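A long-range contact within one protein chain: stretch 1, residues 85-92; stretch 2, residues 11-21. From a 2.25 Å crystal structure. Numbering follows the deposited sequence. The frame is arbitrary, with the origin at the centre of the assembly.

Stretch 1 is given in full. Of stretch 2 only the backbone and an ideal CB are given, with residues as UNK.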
# COMPACT_ATOMS: atom_id res chain seq x y z
N ASP A 85 -4.07 -13.01 -1.56
CA ASP A 85 -5.40 -12.79 -0.93
C ASP A 85 -5.14 -12.28 0.50
O ASP A 85 -5.87 -11.40 0.95
CB ASP A 85 -6.23 -14.07 -0.97
CG ASP A 85 -6.84 -14.40 -2.32
OD1 ASP A 85 -6.57 -13.66 -3.31
OD2 ASP A 85 -7.61 -15.38 -2.36
N ASP A 86 -4.10 -12.80 1.16
CA ASP A 86 -3.62 -12.38 2.50
C ASP A 86 -2.61 -11.23 2.39
O ASP A 86 -1.52 -11.46 1.82
CB ASP A 86 -3.01 -13.58 3.22
CG ASP A 86 -2.56 -13.24 4.61
OD1 ASP A 86 -1.65 -12.38 4.75
OD2 ASP A 86 -3.13 -13.81 5.53
N ILE A 87 -2.92 -10.09 3.03
CA ILE A 87 -2.22 -8.78 2.84
C ILE A 87 -1.13 -8.60 3.89
O ILE A 87 -0.44 -7.56 3.86
CB ILE A 87 -3.21 -7.60 2.89
CG1 ILE A 87 -3.88 -7.48 4.27
CG2 ILE A 87 -4.22 -7.75 1.78
CD1 ILE A 87 -4.11 -6.07 4.75
N THR A 88 -1.00 -9.53 4.83
CA THR A 88 0.04 -9.39 5.89
C THR A 88 1.35 -8.82 5.31
O THR A 88 1.83 -7.79 5.84
CB THR A 88 0.24 -10.70 6.67
OG1 THR A 88 -1.06 -11.12 7.12
CG2 THR A 88 1.17 -10.52 7.85
N GLU A 89 1.95 -9.47 4.31
CA GLU A 89 3.33 -9.11 3.86
C GLU A 89 3.28 -7.78 3.09
O GLU A 89 4.24 -6.99 3.21
CB GLU A 89 3.92 -10.20 2.98
CG GLU A 89 4.14 -11.51 3.70
CD GLU A 89 5.35 -11.57 4.60
OE1 GLU A 89 5.73 -12.71 4.93
OE2 GLU A 89 5.93 -10.49 4.96
N ALA A 90 2.19 -7.55 2.34
CA ALA A 90 1.93 -6.27 1.63
C ALA A 90 1.97 -5.15 2.66
O ALA A 90 2.76 -4.20 2.47
CB ALA A 90 0.61 -6.31 0.89
N LEU A 91 1.23 -5.31 3.76
CA LEU A 91 1.14 -4.29 4.82
C LEU A 91 2.52 -4.16 5.48
O LEU A 91 3.05 -3.00 5.55
CB LEU A 91 0.03 -4.71 5.78
CG LEU A 91 -0.22 -3.79 6.98
CD1 LEU A 91 -0.48 -2.34 6.55
CD2 LEU A 91 -1.37 -4.32 7.80
N ARG A 92 3.12 -5.29 5.90
CA ARG A 92 4.44 -5.26 6.57
C ARG A 92 5.40 -4.45 5.69
O ARG A 92 6.07 -3.52 6.21
CB ARG A 92 4.92 -6.67 6.89
CG ARG A 92 6.16 -6.73 7.77
CD ARG A 92 6.51 -8.16 8.15
NE ARG A 92 5.51 -8.67 9.09
CZ ARG A 92 4.85 -9.83 8.98
NH1 ARG A 92 5.12 -10.68 8.00
NH2 ARG A 92 3.96 -10.17 9.88
N UNK A 11 -14.77 -2.91 3.56
CA UNK A 11 -14.28 -4.28 3.91
C UNK A 11 -12.77 -4.22 4.21
O UNK A 11 -12.29 -4.83 5.18
CB UNK A 11 -14.55 -5.27 2.77
N UNK A 12 -12.04 -3.50 3.39
CA UNK A 12 -10.58 -3.32 3.55
C UNK A 12 -10.33 -2.50 4.82
O UNK A 12 -9.42 -2.91 5.60
CB UNK A 12 -9.97 -2.63 2.33
N UNK A 13 -11.09 -1.41 5.03
CA UNK A 13 -10.97 -0.60 6.27
C UNK A 13 -11.18 -1.49 7.51
O UNK A 13 -10.33 -1.42 8.44
CB UNK A 13 -11.99 0.54 6.27
N UNK A 14 -12.27 -2.28 7.54
CA UNK A 14 -12.64 -3.14 8.70
C UNK A 14 -11.54 -4.20 8.90
O UNK A 14 -11.23 -4.52 10.03
CB UNK A 14 -14.00 -3.81 8.48
N UNK A 15 -10.93 -4.70 7.83
CA UNK A 15 -9.86 -5.74 7.95
C UNK A 15 -8.64 -5.15 8.67
O UNK A 15 -8.08 -5.84 9.56
CB UNK A 15 -9.45 -6.27 6.57
N UNK A 16 -8.19 -3.97 8.23
CA UNK A 16 -7.01 -3.31 8.85
C UNK A 16 -7.30 -3.05 10.35
O UNK A 16 -6.37 -3.20 11.18
CB UNK A 16 -6.68 -2.00 8.13
N UNK A 17 -8.55 -2.75 10.71
CA UNK A 17 -8.92 -2.49 12.12
C UNK A 17 -9.01 -3.81 12.90
O UNK A 17 -8.41 -3.91 13.98
CB UNK A 17 -10.25 -1.74 12.20
N UNK A 18 -9.78 -4.78 12.41
CA UNK A 18 -10.08 -6.05 13.13
C UNK A 18 -8.80 -6.88 13.31
O UNK A 18 -8.51 -7.30 14.46
CB UNK A 18 -11.13 -6.87 12.37
N UNK A 19 -8.04 -7.10 12.24
CA UNK A 19 -6.98 -8.14 12.21
C UNK A 19 -5.61 -7.55 12.55
O UNK A 19 -4.77 -8.32 13.07
CB UNK A 19 -6.92 -8.81 10.83
N UNK A 20 -5.38 -6.27 12.24
CA UNK A 20 -4.05 -5.60 12.36
C UNK A 20 -4.05 -4.49 13.43
O UNK A 20 -2.93 -3.96 13.69
CB UNK A 20 -3.64 -5.00 11.01
N UNK A 21 -5.21 -4.15 14.02
CA UNK A 21 -5.32 -3.15 15.12
C UNK A 21 -4.62 -1.86 14.67
O UNK A 21 -3.89 -1.20 15.46
CB UNK A 21 -4.70 -3.67 16.42

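Stretch 2 is helical through most of its length, and its axis runs at 90° to that of helix 88-92, with 12.9 Å between the axes at closest approach. The side chains, rather than the backbones, make the contact. Stretch 1 offers the apolar ends of Ile 87 and Leu 91 and, beside them, the polar groups of Thr 88 and Asp 86.

Position 11 has nothing of stretch 1 within reach, so almost any helix-compatible residue would serve. It is Glu 11, whose carboxylate is bonded elsewhere in the structure.

At position 12 the CA-to-CB bond points sideways, and the ideal CB is more than 5.5 Å from stretch 1. A short side chain would fall short of Ile 87; a long apolar or aromatic one could reach it. The residue is Phe 12, and its CE1 lies 4.0 Å from Ile 87 CD1.

Positions 13 and 14 are out of reach and leave the choice open; they are Ala 13 and Glu 14.

Position 15 points toward stretch 1, again with a gap to span, and what lies ahead is the hydrocarbon of Ile 87. Leucine, isoleucine or methionine would suit. Leu 15 brings its CD2 to 3.8 Å from Ile 87 CD1.

Position 16 points sideways, but a branched or flexible apolar chain could bend toward both Ile 87 and Leu 91. Leu 16 does so: its CD2 lies 3.7 Å from Ile 87 CD1 and 4.0 Å from Leu 91 CD2.

Positions 17, 18 and 19 are out of reach, and polar residues are acceptable. They are Lys 17, Arg 18 and Asp 19; the last two form a salt bridge, with Arg 18 NE 3.1 Å from Asp 19 OD1.

Position 20 faces stretch 1 most directly. Its ideal CB is 4.0 Å from Leu 91 CD2, and the path onward passes Ile 87 to Thr 88 OG1. A large side chain is favoured; phenylalanine or methionine could pack here, but a polar tip would also meet the hydroxyl. In Tyr 20, Leu 91 CD2 sits over one ring face, 3.8 Å from the centroid of the Tyr 20 ring, a CH-pi contact, while Ile 87 CD1 is 3.8 Å from Tyr 20 CE2. At the ring edge, Tyr 20 OH and Thr 88 OG1 are hydrogen-bonded at 2.7 Å. Asp 86 OD1 accepts from Thr 88 N at 2.9 Å, capping the helix, so the tyrosine tip meets stretch 1 where its helix begins.

Position 21 has positive phi (52°), which favours glycine or asparagine, and is out of reach. It is Tyr 21.

Stretch 2 11-21: EFAELLKRDYY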
# COMPACT_ATOMS: atom_id res chain seq x y z
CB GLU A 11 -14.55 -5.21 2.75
CG GLU A 11 -14.19 -6.65 3.06
CD GLU A 11 -14.09 -7.53 1.82
OE1 GLU A 11 -13.62 -8.64 1.95
OE2 GLU A 11 -14.49 -7.07 0.73
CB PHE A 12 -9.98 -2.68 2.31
CG PHE A 12 -8.48 -2.59 2.33
CD1 PHE A 12 -7.71 -3.72 2.47
CD2 PHE A 12 -7.85 -1.37 2.23
CE1 PHE A 12 -6.33 -3.64 2.49
CE2 PHE A 12 -6.47 -1.29 2.27
CZ PHE A 12 -5.72 -2.42 2.39
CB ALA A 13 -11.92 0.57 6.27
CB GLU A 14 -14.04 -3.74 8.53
CG GLU A 14 -15.17 -2.71 8.66
CD GLU A 14 -16.59 -3.28 8.64
OE1 GLU A 14 -17.44 -2.73 7.92
OE2 GLU A 14 -16.87 -4.26 9.36
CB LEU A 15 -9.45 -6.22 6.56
CG LEU A 15 -8.25 -7.16 6.58
CD1 LEU A 15 -8.65 -8.49 7.20
CD2 LEU A 15 -7.68 -7.34 5.19
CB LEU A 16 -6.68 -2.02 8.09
CG LEU A 16 -6.23 -2.21 6.64
CD1 LEU A 16 -6.09 -0.86 5.96
CD2 LEU A 16 -4.91 -2.96 6.55
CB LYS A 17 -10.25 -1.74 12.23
CG LYS A 17 -10.69 -1.46 13.67
CD LYS A 17 -9.77 -0.52 14.43
CE LYS A 17 -9.76 0.89 13.86
NZ LYS A 17 -9.02 1.83 14.72
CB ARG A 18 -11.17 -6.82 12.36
CG ARG A 18 -11.72 -8.03 13.11
CD ARG A 18 -12.63 -8.89 12.27
NE ARG A 18 -12.12 -8.99 10.90
CZ ARG A 18 -12.64 -8.36 9.82
NH1 ARG A 18 -13.72 -7.59 9.93
NH2 ARG A 18 -12.08 -8.50 8.64
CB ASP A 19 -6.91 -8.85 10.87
CG ASP A 19 -8.10 -9.74 10.61
OD1 ASP A 19 -9.09 -9.66 11.36
OD2 ASP A 19 -8.03 -10.50 9.64
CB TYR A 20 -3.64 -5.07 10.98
CG TYR A 20 -3.51 -6.19 9.99
CD1 TYR A 20 -2.42 -7.06 10.05
CD2 TYR A 20 -4.50 -6.45 9.06
CE1 TYR A 20 -2.30 -8.12 9.17
CE2 TYR A 20 -4.41 -7.53 8.20
CZ TYR A 20 -3.30 -8.36 8.25
OH TYR A 20 -3.18 -9.40 7.38
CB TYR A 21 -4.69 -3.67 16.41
CG TYR A 21 -5.02 -5.11 16.71
CD1 TYR A 21 -6.33 -5.49 17.00
CD2 TYR A 21 -4.05 -6.10 16.62
CE1 TYR A 21 -6.67 -6.82 17.22
CE2 TYR A 21 -4.39 -7.44 16.84
CZ TYR A 21 -5.70 -7.79 17.14
OH TYR A 21 -6.05 -9.08 17.36
O HOH W 1 -5.15 -10.57 4.98
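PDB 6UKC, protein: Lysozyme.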